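Local coordinates for putative histidine protein kinase (Rhodobacter sphaeroides, PDB 3KYJ) that probably relays chemoreceptor signals to the flagellar motors as a CheA-type histidine kinase, this piece being its histidine-containing phosphotransfer (Hpt) domain, at residues S64-R69 / R113-G118; T53-S58 / R69-E74; L96-T101 / E122-Q127; P46-V51 / D75-V80; D19-L24 / T101-L106. One frame throughout, in Å; residues are numbered along the deposited sequence.

Contacts 2, 4 and 5 build the helical bundle of the Hpt domain, while contacts 1 and 3 tie the loop after helix 89-112 and the last helix to it. Contacts 2 and 4 join helix 40-60 to helix 64-82, their centres about 10 Å apart, and touch where Glu74 CG meets Phe48 CE1 at 3.5 Å. A Glu74-His52 hydrogen bond links contact 2 to the predicted phosphorylation site. The segments of contacts 1 and 2 share Arg69, which touches only in contact 1; those of 3 and 5 share Thr101, which touches only in contact 3. Contacts 1 and 4 lie farthest apart, about 19 Å between centres; the sodium ion is about 13 Å from the Leu47 side chain.

Contact 1: residues S64-R69 / R113-G118; sequences SVVESR and RADVEG
Arg69 carries its guanidinium flat against Val65 CG1, which sits 3.8 Å above the plane and over its centre, while Gly118 O approaches the edge near that plane. There Arg69 NH2 makes a weak hydrogen bond of 3.0 Å to Gly118 O; the firmer partner of this arginine is Ser121, bonded to NE. The second flat group, the Asp115 carboxylate, faces the first turn of helix 64-82. Its CG lies anti to the backbone N (chi1 -156°), and each oxygen offers its syn lone pair to one N-H. Val65 N reaches OD2 of Asp115 at 2.7 Å and 170°, and Val66 N reaches OD1 of Asp115 at 3.2 Å. An acid suits this place, because its charge would probably be stabilised by the positive end of the helix dipole. An alanine here would probably leave the N-H groups of Val65 and Val66 without their carboxylate mates. Beside the carboxylate, branched valines pack: Val116 CG2 lies 3.6 Å from Val65 CG1 and 4.0 Å from Val66 CG2. Val66 also packs on Phe54 and Ser58 of helix 40-60, and with Val116 touches Thr109, so the loop leaving helix 89-112 is drawn across the start of helix 64-82.

Contact 2: residues T53-S58 / R69-E74; sequences TFKGNS and RAHLCE
Lys55 and Glu74 form a salt bridge across two antiparallel helices of the Hpt four-helix bundle; the axes of segments 53-58 and 69-74 cross at -152° and approach to 8.8 Å. Lys55 NZ lies 3.1 Å from Glu74 OE2, on the syn side but 29° out of the carboxylate plane, and its bond to OE1 of the same acid is weak. The two side chains cross at about a right angle. Glu74 OE1 has a stronger partner beyond the segments, ND1 of His52, the predicted phosphorylation site; a glutamate bonded to the phosphorylatable histidine is also found in the Hpt domain of other CheA proteins. The acid thus probably helps to orient the imidazole, and Lys55 may in turn help to hold the acid.

His71 lies side by side with Lys55 and points the same way, its ring edge at CD2 standing 3.7 Å from Lys55 NZ. A long, flexible lysine suits this spot: its apolar CD rests 3.8 Å from His71 CD2, while the bend at chi3 (78°) turns CE out of the line of the chain. Farther in, the small Ala70 lets the backbones close up, with Lys55 CA and Ala70 CA only 5.2 Å apart. Ala70 CB touches Lys55 CB at 3.7 Å and also approaches the edge of the Phe54 ring. One turn on, Ser58 OG donates a 2.8 Å hydrogen bond back to Lys55 O.

Contact 3: residues L96-T101 / E122-Q127; sequences LFASDT and EALMDQ
Leu124 packs against helix 89-112, touching Phe97, Ala98 and Thr101; chi1 (168°) sets its CG anti to the backbone N, and chi2 (64°) then places CD1. The two branches divide the work. CD1 of Leu124 touches Phe97 CD2 at 3.8 Å and Ala98 CB at 3.9 Å, whereas its CD2 meets Thr101 CG2 at 3.9 Å. A branched leucine suits the site because it can fill both sides at once, and the small Ala98 leaves room for it.

The Phe97 side chain slides past Leu124 in the opposite direction. Helix 122-135 is here an additional helix laid antiparallel against the Hpt bundle; the adjacent Met125 turns instead to Arg69 and Leu72 of helix 64-82. Gln127, one turn beyond Leu124, crosses Phe97 at about a right angle with its amide plane only 18° from that of the ring. Its OE1 lies 3.5 Å from Phe97 CD2 and its NE2 lies 3.7 Å from Phe97 CE2, which puts a polar amide next to this exposed ring. Thr101 has OG1 beside the backbone N and anti to the carbonyl carbon, where it bonds to Phe97 O at 3.0 Å from above the carbonyl plane. The same OG1 stands 3.7 Å above the Phe97 ring, offset toward the rim, while CG2 is left to face Leu124.

Contact 4: residues P46-V51 / D75-V80; sequences PLFRAV and DLIGLV
No polar bond passes between Leu47 or Val51 and Ile77 opposite; the backbone bonds within the helices include Ala50 N to Pro46 O at 3.0 Å and Val51 N to Leu47 O at 3.1 Å. Since no hydrogen bond crosses the contact, the interface is left to apolar side chains, and Ile77 is the residue they gather round. Its CG1 lies beside the backbone N and anti to the carbonyl carbon (chi1 -63°), so that CG2 takes the other direction and the two branches serve different partners. The end of the longer branch, Ile77 CD1, is 3.7 Å from Leu47 CG and equally near Val51 CG2.

The contact belongs to the antiparallel pairing of helix 40-60 with helix 64-82 in the Hpt bundle, the local axes 9.9 Å apart and crossing at -155°. Ile77 CG2 turns to Phe48, where it lies 3.9 Å from CB and meets the ring edge, in its plane, at CD1. An alanine in place of Ile77 would probably open a gap beside Leu47 and Val51, where CD1 had packed, and leave the edge of Phe48 without CG2 against it. The neighbouring Gly78, without a side chain, comes up to the same ring edge, Phe48 CD1 being 4.4 Å from its N. Phe48 further takes part in a cation-pi contact with Arg81. Deeper in, Leu47 packs on Met27 and Leu31 of helix 10-35, while both Leu47 and Ile77 touch Leu95 of helix 89-112.

Contact 5: residues D19-L24 / T101-L106; sequences DGAQAL and TLRAML
Arg103, in the conformer described, folds over Leu24 through two bends, chi2 (81°) turning CD and chi3 (64°) turning NE, after CG has left anti to the backbone N. Leu24 CB then lies 3.5 Å above the guanidinium plane, over one face and offset toward the rim. The charge has its own partner nearby, for NH2 forms a salt bridge with Asp25. An arginine thus suits the border of the core: the face of the guanidinium covers Leu24 CB while NH2 pairs with the acid. Leu24 sends CD1 to within 3.5 Å of Arg103 CA and CD2 to 3.9 Å from Leu102 CB, crossing the Leu102 side chain at about a right angle.

This is the pairing of the first and last helices of the Hpt four-helix bundle, 10-35 and 89-112, nearly antiparallel at 172° with local axes 10.5 Å apart. Phe54 of helix 40-60 touches both Leu24 and Leu102. At the other end Leu106 lies against bare backbone: its CD2 is 3.5 Å from Ala21 N and 3.6 Å from Gly20 C. Glycine fits there because a beta-carbon on residue 20 would stand 2.8 Å from Leu106 CD1, a clash.

Contact 1: residues S64-R69 / R113-G118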
# COMPACT_ATOMS: atom_id res chain seq x y z
N SER A 64 5.75 13.37 -2.71
CA SER A 64 4.51 13.94 -2.20
C SER A 64 3.64 14.61 -3.27
O SER A 64 2.41 14.58 -3.16
CB SER A 64 4.79 14.94 -1.06
OG SER A 64 5.40 14.33 0.08
N VAL A 65 4.24 15.17 -4.32
CA VAL A 65 3.42 15.80 -5.36
C VAL A 65 2.74 14.68 -6.14
O VAL A 65 1.54 14.71 -6.34
CB VAL A 65 4.24 16.73 -6.28
CG1 VAL A 65 3.38 17.18 -7.51
CG2 VAL A 65 4.72 17.97 -5.50
N VAL A 66 3.50 13.66 -6.55
CA VAL A 66 2.87 12.51 -7.23
C VAL A 66 1.75 11.90 -6.36
O VAL A 66 0.63 11.66 -6.82
CB VAL A 66 3.90 11.41 -7.62
CG1 VAL A 66 3.18 10.20 -8.18
CG2 VAL A 66 4.90 11.89 -8.64
N GLU A 67 2.07 11.68 -5.09
CA GLU A 67 1.14 11.11 -4.14
C GLU A 67 -0.16 11.91 -4.09
O GLU A 67 -1.23 11.35 -4.07
CB GLU A 67 1.78 11.05 -2.76
CG GLU A 67 0.91 10.38 -1.70
CD GLU A 67 1.52 10.42 -0.32
OE1 GLU A 67 2.68 10.84 -0.17
OE2 GLU A 67 0.83 10.05 0.63
N SER A 68 -0.05 13.24 -4.09
CA SER A 68 -1.25 14.08 -3.93
C SER A 68 -2.21 13.95 -5.13
O SER A 68 -3.42 14.08 -4.95
CB SER A 68 -0.85 15.55 -3.73
OG SER A 68 -0.23 16.12 -4.88
N ARG A 69 -1.68 13.71 -6.32
CA ARG A 69 -2.56 13.52 -7.49
C ARG A 69 -3.28 12.17 -7.39
O ARG A 69 -4.49 12.07 -7.62
CB ARG A 69 -1.78 13.59 -8.80
CG ARG A 69 -1.55 15.01 -9.35
CD ARG A 69 -0.75 15.87 -8.39
NE ARG A 69 -0.44 17.17 -8.97
CZ ARG A 69 -0.22 18.27 -8.25
NH1 ARG A 69 -0.38 18.30 -6.94
NH2 ARG A 69 0.09 19.39 -8.89
N ARG A 113 14.73 10.15 -10.31
CA ARG A 113 14.74 9.68 -8.92
C ARG A 113 14.38 10.81 -7.94
O ARG A 113 14.94 10.92 -6.85
CB ARG A 113 16.08 9.02 -8.57
CG ARG A 113 16.42 7.88 -9.47
CD ARG A 113 17.65 7.13 -8.99
NE ARG A 113 17.88 5.94 -9.80
CZ ARG A 113 18.75 4.98 -9.50
NH1 ARG A 113 19.48 5.06 -8.39
NH2 ARG A 113 18.88 3.94 -10.31
N ALA A 114 13.42 11.63 -8.36
CA ALA A 114 12.94 12.74 -7.53
C ALA A 114 11.49 13.05 -7.86
O ALA A 114 10.98 12.59 -8.87
CB ALA A 114 13.80 13.98 -7.75
N ASP A 115 10.85 13.83 -7.00
CA ASP A 115 9.45 14.22 -7.19
C ASP A 115 9.35 15.16 -8.39
O ASP A 115 10.33 15.75 -8.83
CB ASP A 115 8.92 14.87 -5.92
CG ASP A 115 7.40 14.80 -5.77
OD1 ASP A 115 6.69 14.20 -6.61
OD2 ASP A 115 6.93 15.36 -4.76
N VAL A 116 8.14 15.27 -8.92
CA VAL A 116 7.89 16.12 -10.08
C VAL A 116 7.54 17.49 -9.60
O VAL A 116 7.16 17.66 -8.43
CB VAL A 116 6.68 15.64 -10.90
CG1 VAL A 116 6.95 14.31 -11.51
CG2 VAL A 116 5.43 15.59 -10.03
N GLU A 117 7.71 18.45 -10.50
CA GLU A 117 7.11 19.74 -10.34
C GLU A 117 5.64 19.67 -10.69
O GLU A 117 5.22 19.13 -11.76
CB GLU A 117 7.79 20.78 -11.24
CG GLU A 117 9.22 21.11 -10.85
CD GLU A 117 9.34 21.71 -9.45
OE1 GLU A 117 8.39 22.39 -9.01
OE2 GLU A 117 10.39 21.51 -8.81
N GLY A 118 4.87 20.22 -9.77
CA GLY A 118 3.43 20.14 -9.82
C GLY A 118 2.76 20.97 -10.89
O GLY A 118 1.59 20.74 -11.15

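Contact 2: residues T53-S58 / R69-E74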
# COMPACT_ATOMS: atom_id res chain seq x y z
N THR A 53 -2.52 1.44 -4.87
CA THR A 53 -1.18 0.92 -5.00
C THR A 53 -0.22 2.00 -5.52
O THR A 53 0.88 2.21 -4.99
CB THR A 53 -1.18 -0.27 -5.95
OG1 THR A 53 -1.83 -1.36 -5.30
CG2 THR A 53 0.25 -0.68 -6.34
N PHE A 54 -0.63 2.70 -6.58
CA PHE A 54 0.21 3.73 -7.14
C PHE A 54 0.51 4.83 -6.11
O PHE A 54 1.65 5.26 -5.95
CB PHE A 54 -0.44 4.29 -8.40
CG PHE A 54 0.48 5.17 -9.18
CD1 PHE A 54 1.31 4.65 -10.15
CD2 PHE A 54 0.56 6.52 -8.90
CE1 PHE A 54 2.18 5.46 -10.86
CE2 PHE A 54 1.44 7.34 -9.59
CZ PHE A 54 2.24 6.82 -10.56
N LYS A 55 -0.52 5.23 -5.37
CA LYS A 55 -0.37 6.19 -4.30
C LYS A 55 0.62 5.71 -3.22
O LYS A 55 1.53 6.45 -2.83
CB LYS A 55 -1.72 6.47 -3.66
CG LYS A 55 -1.70 7.56 -2.61
CD LYS A 55 -3.00 7.69 -1.80
CE LYS A 55 -3.07 6.60 -0.74
NZ LYS A 55 -4.18 6.85 0.24
N GLY A 56 0.44 4.50 -2.73
CA GLY A 56 1.33 3.97 -1.71
C GLY A 56 2.78 3.86 -2.17
O GLY A 56 3.70 4.10 -1.40
N ASN A 57 2.97 3.50 -3.43
CA ASN A 57 4.30 3.37 -4.00
C ASN A 57 5.02 4.73 -3.99
O ASN A 57 6.18 4.85 -3.65
CB ASN A 57 4.22 2.83 -5.44
CG ASN A 57 3.87 1.35 -5.52
OD1 ASN A 57 3.62 0.68 -4.51
ND2 ASN A 57 3.84 0.84 -6.74
N SER A 58 4.29 5.78 -4.38
CA SER A 58 4.87 7.10 -4.41
C SER A 58 5.17 7.59 -3.00
O SER A 58 6.17 8.27 -2.77
CB SER A 58 3.95 8.07 -5.16
OG SER A 58 2.75 8.37 -4.44
N ARG A 69 -1.68 13.71 -6.32
CA ARG A 69 -2.56 13.52 -7.49
C ARG A 69 -3.28 12.17 -7.39
O ARG A 69 -4.49 12.07 -7.62
CB ARG A 69 -1.78 13.59 -8.80
CG ARG A 69 -1.55 15.01 -9.35
CD ARG A 69 -0.75 15.87 -8.39
NE ARG A 69 -0.44 17.17 -8.97
CZ ARG A 69 -0.22 18.27 -8.25
NH1 ARG A 69 -0.38 18.30 -6.94
NH2 ARG A 69 0.09 19.39 -8.89
N ALA A 70 -2.54 11.12 -7.04
CA ALA A 70 -3.14 9.81 -6.86
C ALA A 70 -4.16 9.84 -5.72
O ALA A 70 -5.23 9.22 -5.81
CB ALA A 70 -2.06 8.75 -6.60
N HIS A 71 -3.87 10.60 -4.66
CA HIS A 71 -4.76 10.66 -3.52
C HIS A 71 -6.10 11.26 -3.91
O HIS A 71 -7.15 10.78 -3.50
CB HIS A 71 -4.12 11.41 -2.34
CG HIS A 71 -4.94 11.34 -1.10
ND1 HIS A 71 -5.50 12.44 -0.49
CD2 HIS A 71 -5.40 10.27 -0.40
CE1 HIS A 71 -6.21 12.07 0.55
NE2 HIS A 71 -6.16 10.75 0.64
N LEU A 72 -6.08 12.34 -4.68
CA LEU A 72 -7.36 12.94 -5.05
C LEU A 72 -8.15 12.02 -5.98
O LEU A 72 -9.38 11.95 -5.87
CB LEU A 72 -7.18 14.31 -5.69
CG LEU A 72 -7.02 15.48 -4.73
CD1 LEU A 72 -7.43 16.76 -5.44
CD2 LEU A 72 -7.80 15.35 -3.44
N CYS A 73 -7.46 11.30 -6.86
CA CYS A 73 -8.14 10.27 -7.67
C CYS A 73 -8.83 9.26 -6.75
O CYS A 73 -9.99 8.90 -6.97
CB CYS A 73 -7.17 9.56 -8.60
SG CYS A 73 -6.51 10.54 -9.93
N GLU A 74 -8.12 8.82 -5.72
CA GLU A 74 -8.64 7.81 -4.80
C GLU A 74 -9.85 8.33 -4.07
O GLU A 74 -10.83 7.58 -3.88
CB GLU A 74 -7.55 7.38 -3.81
CG GLU A 74 -7.91 6.17 -2.96
CD GLU A 74 -6.88 5.92 -1.88
OE1 GLU A 74 -5.90 5.22 -2.17
OE2 GLU A 74 -7.05 6.43 -0.76

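Contact 3: residues L96-T101 / E122-Q127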
# COMPACT_ATOMS: atom_id res chain seq x y z
N LEU A 96 -9.35 9.00 -16.78
CA LEU A 96 -8.53 8.66 -17.93
C LEU A 96 -7.43 9.73 -18.13
O LEU A 96 -6.28 9.40 -18.37
CB LEU A 96 -9.36 8.50 -19.22
CG LEU A 96 -9.95 7.11 -19.37
CD1 LEU A 96 -10.97 7.11 -20.52
CD2 LEU A 96 -8.86 6.09 -19.61
N PHE A 97 -7.80 11.00 -18.02
CA PHE A 97 -6.83 12.10 -18.06
C PHE A 97 -5.82 11.92 -16.93
O PHE A 97 -4.60 12.05 -17.13
CB PHE A 97 -7.60 13.44 -17.96
CG PHE A 97 -6.74 14.67 -17.95
CD1 PHE A 97 -5.66 14.81 -18.78
CD2 PHE A 97 -7.02 15.69 -17.07
CE1 PHE A 97 -4.87 15.97 -18.76
CE2 PHE A 97 -6.25 16.84 -17.04
CZ PHE A 97 -5.17 16.96 -17.87
N ALA A 98 -6.30 11.59 -15.73
CA ALA A 98 -5.41 11.35 -14.61
C ALA A 98 -4.44 10.21 -14.90
O ALA A 98 -3.27 10.31 -14.56
CB ALA A 98 -6.17 11.09 -13.34
N SER A 99 -4.91 9.13 -15.53
CA SER A 99 -4.04 7.99 -15.78
C SER A 99 -2.91 8.41 -16.73
O SER A 99 -1.76 8.04 -16.51
CB SER A 99 -4.83 6.77 -16.29
OG SER A 99 -5.29 6.93 -17.60
N ASP A 100 -3.23 9.21 -17.74
CA ASP A 100 -2.19 9.66 -18.67
C ASP A 100 -1.19 10.58 -17.96
O ASP A 100 0.01 10.51 -18.23
CB ASP A 100 -2.81 10.40 -19.86
CG ASP A 100 -3.45 9.46 -20.86
OD1 ASP A 100 -3.11 8.25 -20.87
OD2 ASP A 100 -4.27 9.95 -21.66
N THR A 101 -1.70 11.42 -17.08
CA THR A 101 -0.88 12.36 -16.33
C THR A 101 0.05 11.60 -15.37
O THR A 101 1.26 11.86 -15.32
CB THR A 101 -1.77 13.33 -15.53
OG1 THR A 101 -2.57 14.11 -16.44
CG2 THR A 101 -0.90 14.28 -14.68
N GLU A 122 -1.53 20.94 -12.38
CA GLU A 122 -2.45 21.78 -11.62
C GLU A 122 -3.86 21.74 -12.23
O GLU A 122 -4.86 21.77 -11.51
CB GLU A 122 -1.96 23.23 -11.57
CG GLU A 122 -0.83 23.47 -10.59
CD GLU A 122 -0.31 24.90 -10.62
OE1 GLU A 122 -1.06 25.84 -10.94
OE2 GLU A 122 0.86 25.06 -10.27
N ALA A 123 -3.96 21.65 -13.55
CA ALA A 123 -5.28 21.59 -14.20
C ALA A 123 -6.03 20.32 -13.79
O ALA A 123 -7.23 20.37 -13.49
CB ALA A 123 -5.13 21.65 -15.71
N LEU A 124 -5.33 19.21 -13.76
CA LEU A 124 -5.93 17.96 -13.34
C LEU A 124 -6.43 18.10 -11.92
O LEU A 124 -7.53 17.64 -11.59
CB LEU A 124 -4.92 16.82 -13.43
CG LEU A 124 -5.37 15.53 -12.73
CD1 LEU A 124 -6.61 14.92 -13.40
CD2 LEU A 124 -4.22 14.52 -12.71
N MET A 125 -5.63 18.72 -11.05
CA MET A 125 -6.04 18.86 -9.67
C MET A 125 -7.34 19.69 -9.59
O MET A 125 -8.25 19.36 -8.86
CB MET A 125 -4.92 19.48 -8.82
CG MET A 125 -3.69 18.55 -8.65
SD MET A 125 -4.08 17.06 -7.73
CE MET A 125 -4.08 17.72 -6.05
N ASP A 126 -7.40 20.79 -10.34
CA ASP A 126 -8.62 21.58 -10.33
C ASP A 126 -9.84 20.77 -10.78
O ASP A 126 -10.91 20.89 -10.20
CB ASP A 126 -8.47 22.81 -11.24
CG ASP A 126 -7.69 23.94 -10.59
OD1 ASP A 126 -7.44 23.92 -9.36
OD2 ASP A 126 -7.36 24.89 -11.33
N GLN A 127 -9.66 19.93 -11.80
CA GLN A 127 -10.78 19.13 -12.34
C GLN A 127 -11.23 18.11 -11.32
O GLN A 127 -12.41 17.90 -11.11
CB GLN A 127 -10.36 18.43 -13.63
CG GLN A 127 -10.16 19.37 -14.81
CD GLN A 127 -9.65 18.66 -16.04
OE1 GLN A 127 -9.93 17.48 -16.26
NE2 GLN A 127 -8.89 19.37 -16.86

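Contact 4: residues P46-V51 / D75-V80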
# COMPACT_ATOMS: atom_id res chain seq x y z
N PRO A 46 -11.20 -2.94 -8.77
CA PRO A 46 -9.89 -2.97 -9.43
C PRO A 46 -9.32 -1.57 -9.63
O PRO A 46 -8.13 -1.36 -9.47
CB PRO A 46 -10.19 -3.66 -10.76
CG PRO A 46 -11.37 -4.59 -10.45
CD PRO A 46 -12.17 -3.85 -9.41
N LEU A 47 -10.17 -0.62 -10.00
CA LEU A 47 -9.74 0.75 -10.21
C LEU A 47 -9.20 1.36 -8.91
O LEU A 47 -8.10 1.93 -8.88
CB LEU A 47 -10.91 1.55 -10.78
CG LEU A 47 -10.67 3.05 -10.90
CD1 LEU A 47 -9.50 3.37 -11.84
CD2 LEU A 47 -11.94 3.71 -11.42
N PHE A 48 -9.95 1.21 -7.82
CA PHE A 48 -9.53 1.70 -6.54
C PHE A 48 -8.20 1.08 -6.14
O PHE A 48 -7.28 1.79 -5.71
CB PHE A 48 -10.58 1.41 -5.45
CG PHE A 48 -10.23 2.01 -4.11
CD1 PHE A 48 -10.75 3.24 -3.73
CD2 PHE A 48 -9.38 1.36 -3.25
CE1 PHE A 48 -10.43 3.81 -2.52
CE2 PHE A 48 -9.04 1.94 -2.02
CZ PHE A 48 -9.58 3.16 -1.67
N ARG A 49 -8.09 -0.24 -6.25
CA ARG A 49 -6.86 -0.91 -5.82
C ARG A 49 -5.64 -0.44 -6.62
O ARG A 49 -4.56 -0.26 -6.05
CB ARG A 49 -7.04 -2.43 -5.91
CG ARG A 49 -8.01 -2.93 -4.85
CD ARG A 49 -8.05 -4.47 -4.77
NE ARG A 49 -8.63 -5.08 -5.95
CZ ARG A 49 -9.93 -5.32 -6.14
NH1 ARG A 49 -10.83 -4.94 -5.25
NH2 ARG A 49 -10.32 -5.90 -7.26
N ALA A 50 -5.82 -0.22 -7.92
CA ALA A 50 -4.71 0.22 -8.76
C ALA A 50 -4.22 1.61 -8.34
O ALA A 50 -3.02 1.83 -8.21
CB ALA A 50 -5.14 0.23 -10.20
N VAL A 51 -5.15 2.52 -8.12
CA VAL A 51 -4.80 3.87 -7.72
C VAL A 51 -4.19 3.86 -6.32
O VAL A 51 -3.19 4.52 -6.06
CB VAL A 51 -6.03 4.79 -7.80
CG1 VAL A 51 -5.69 6.17 -7.24
CG2 VAL A 51 -6.45 4.92 -9.26
N ASP A 75 -9.82 9.60 -3.68
CA ASP A 75 -10.98 10.21 -3.02
C ASP A 75 -12.21 10.15 -3.93
O ASP A 75 -13.32 9.82 -3.46
CB ASP A 75 -10.71 11.68 -2.69
CG ASP A 75 -9.81 11.87 -1.48
OD1 ASP A 75 -9.45 10.90 -0.77
OD2 ASP A 75 -9.45 13.03 -1.25
N LEU A 76 -12.04 10.47 -5.21
CA LEU A 76 -13.17 10.51 -6.14
C LEU A 76 -13.73 9.09 -6.33
O LEU A 76 -14.95 8.86 -6.29
CB LEU A 76 -12.74 11.11 -7.48
CG LEU A 76 -13.82 11.18 -8.56
CD1 LEU A 76 -15.08 11.88 -8.06
CD2 LEU A 76 -13.25 11.88 -9.78
N ILE A 77 -12.84 8.13 -6.54
CA ILE A 77 -13.27 6.75 -6.71
C ILE A 77 -13.95 6.26 -5.42
O ILE A 77 -14.94 5.53 -5.48
CB ILE A 77 -12.08 5.83 -7.04
CG1 ILE A 77 -11.45 6.22 -8.37
CG2 ILE A 77 -12.54 4.37 -7.04
CD1 ILE A 77 -10.01 5.74 -8.52
N GLY A 78 -13.44 6.67 -4.26
CA GLY A 78 -14.06 6.33 -3.00
C GLY A 78 -15.49 6.85 -2.83
O GLY A 78 -16.32 6.20 -2.17
N LEU A 79 -15.81 7.99 -3.42
CA LEU A 79 -17.18 8.51 -3.36
C LEU A 79 -18.13 7.56 -4.09
O LEU A 79 -19.26 7.35 -3.65
CB LEU A 79 -17.30 9.88 -4.01
CG LEU A 79 -16.64 11.05 -3.30
CD1 LEU A 79 -16.76 12.28 -4.19
CD2 LEU A 79 -17.29 11.29 -1.95
N VAL A 80 -17.69 7.03 -5.22
CA VAL A 80 -18.46 6.01 -5.97
C VAL A 80 -18.59 4.74 -5.13
O VAL A 80 -19.69 4.19 -5.00
CB VAL A 80 -17.80 5.67 -7.32
CG1 VAL A 80 -18.56 4.56 -8.01
CG2 VAL A 80 -17.77 6.90 -8.22

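Contact 5: residues D19-L24 / T101-L106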
# COMPACT_ATOMS: atom_id res chain seq x y z
N ASP A 19 6.32 -1.75 -10.93
CA ASP A 19 5.06 -1.87 -10.19
C ASP A 19 4.12 -0.72 -10.55
O ASP A 19 2.91 -0.91 -10.67
CB ASP A 19 5.37 -1.89 -8.68
CG ASP A 19 4.33 -2.61 -7.87
OD1 ASP A 19 4.41 -3.84 -7.75
OD2 ASP A 19 3.44 -1.95 -7.31
N GLY A 20 4.67 0.47 -10.77
CA GLY A 20 3.86 1.61 -11.15
C GLY A 20 3.22 1.42 -12.50
O GLY A 20 2.05 1.75 -12.69
N ALA A 21 3.98 0.85 -13.44
CA ALA A 21 3.43 0.60 -14.77
C ALA A 21 2.30 -0.42 -14.72
O ALA A 21 1.31 -0.27 -15.42
CB ALA A 21 4.52 0.14 -15.73
N GLN A 22 2.46 -1.47 -13.91
CA GLN A 22 1.40 -2.46 -13.74
C GLN A 22 0.14 -1.83 -13.14
O GLN A 22 -0.96 -2.08 -13.60
CB GLN A 22 1.87 -3.62 -12.86
CG GLN A 22 2.95 -4.48 -13.51
CD GLN A 22 2.47 -5.17 -14.78
OE1 GLN A 22 1.36 -5.72 -14.84
NE2 GLN A 22 3.31 -5.15 -15.81
N ALA A 23 0.31 -0.98 -12.13
CA ALA A 23 -0.84 -0.35 -11.51
C ALA A 23 -1.55 0.58 -12.51
O ALA A 23 -2.78 0.57 -12.60
CB ALA A 23 -0.41 0.41 -10.28
N LEU A 24 -0.78 1.39 -13.24
CA LEU A 24 -1.41 2.28 -14.21
C LEU A 24 -2.05 1.50 -15.37
O LEU A 24 -3.10 1.91 -15.89
CB LEU A 24 -0.44 3.35 -14.73
CG LEU A 24 0.04 4.32 -13.64
CD1 LEU A 24 0.96 5.35 -14.28
CD2 LEU A 24 -1.14 5.00 -12.96
N THR A 101 -1.70 11.42 -17.08
CA THR A 101 -0.88 12.36 -16.33
C THR A 101 0.05 11.60 -15.37
O THR A 101 1.26 11.86 -15.32
CB THR A 101 -1.77 13.33 -15.53
OG1 THR A 101 -2.57 14.11 -16.44
CG2 THR A 101 -0.90 14.28 -14.68
N LEU A 102 -0.52 10.64 -14.64
CA LEU A 102 0.28 9.78 -13.75
C LEU A 102 1.35 8.99 -14.50
O LEU A 102 2.45 8.82 -13.99
CB LEU A 102 -0.63 8.85 -12.96
CG LEU A 102 -1.54 9.55 -11.94
CD1 LEU A 102 -2.55 8.55 -11.33
CD2 LEU A 102 -0.80 10.25 -10.80
N ARG A 103 1.05 8.56 -15.72
CA ARG A 103 2.00 7.79 -16.52
C ARG A 103 3.20 8.65 -16.90
O ARG A 103 4.34 8.18 -16.89
CB ARG A 103 1.33 7.26 -17.80
CG ARG A 103 2.27 6.45 -18.70
CD ARG A 103 2.43 5.02 -18.23
NE ARG A 103 1.17 4.28 -18.28
CZ ARG A 103 1.05 2.98 -18.05
NH1 ARG A 103 2.12 2.26 -17.75
NH2 ARG A 103 -0.14 2.41 -18.12
N ALA A 104 2.96 9.91 -17.25
CA ALA A 104 4.04 10.84 -17.54
C ALA A 104 4.85 11.13 -16.27
O ALA A 104 6.09 11.24 -16.32
CB ALA A 104 3.48 12.13 -18.14
N MET A 105 4.17 11.28 -15.14
CA MET A 105 4.88 11.53 -13.88
C MET A 105 5.74 10.36 -13.49
O MET A 105 6.85 10.53 -13.00
CB MET A 105 3.91 11.75 -12.76
CG MET A 105 3.16 13.01 -12.87
SD MET A 105 2.11 13.10 -11.44
CE MET A 105 1.52 14.77 -11.61
N LEU A 106 5.22 9.15 -13.71
CA LEU A 106 5.95 7.94 -13.42
C LEU A 106 7.22 7.88 -14.26
O LEU A 106 8.29 7.59 -13.75
CB LEU A 106 5.08 6.70 -13.71
CG LEU A 106 5.75 5.33 -13.53
CD1 LEU A 106 6.14 5.12 -12.09
CD2 LEU A 106 4.85 4.20 -14.02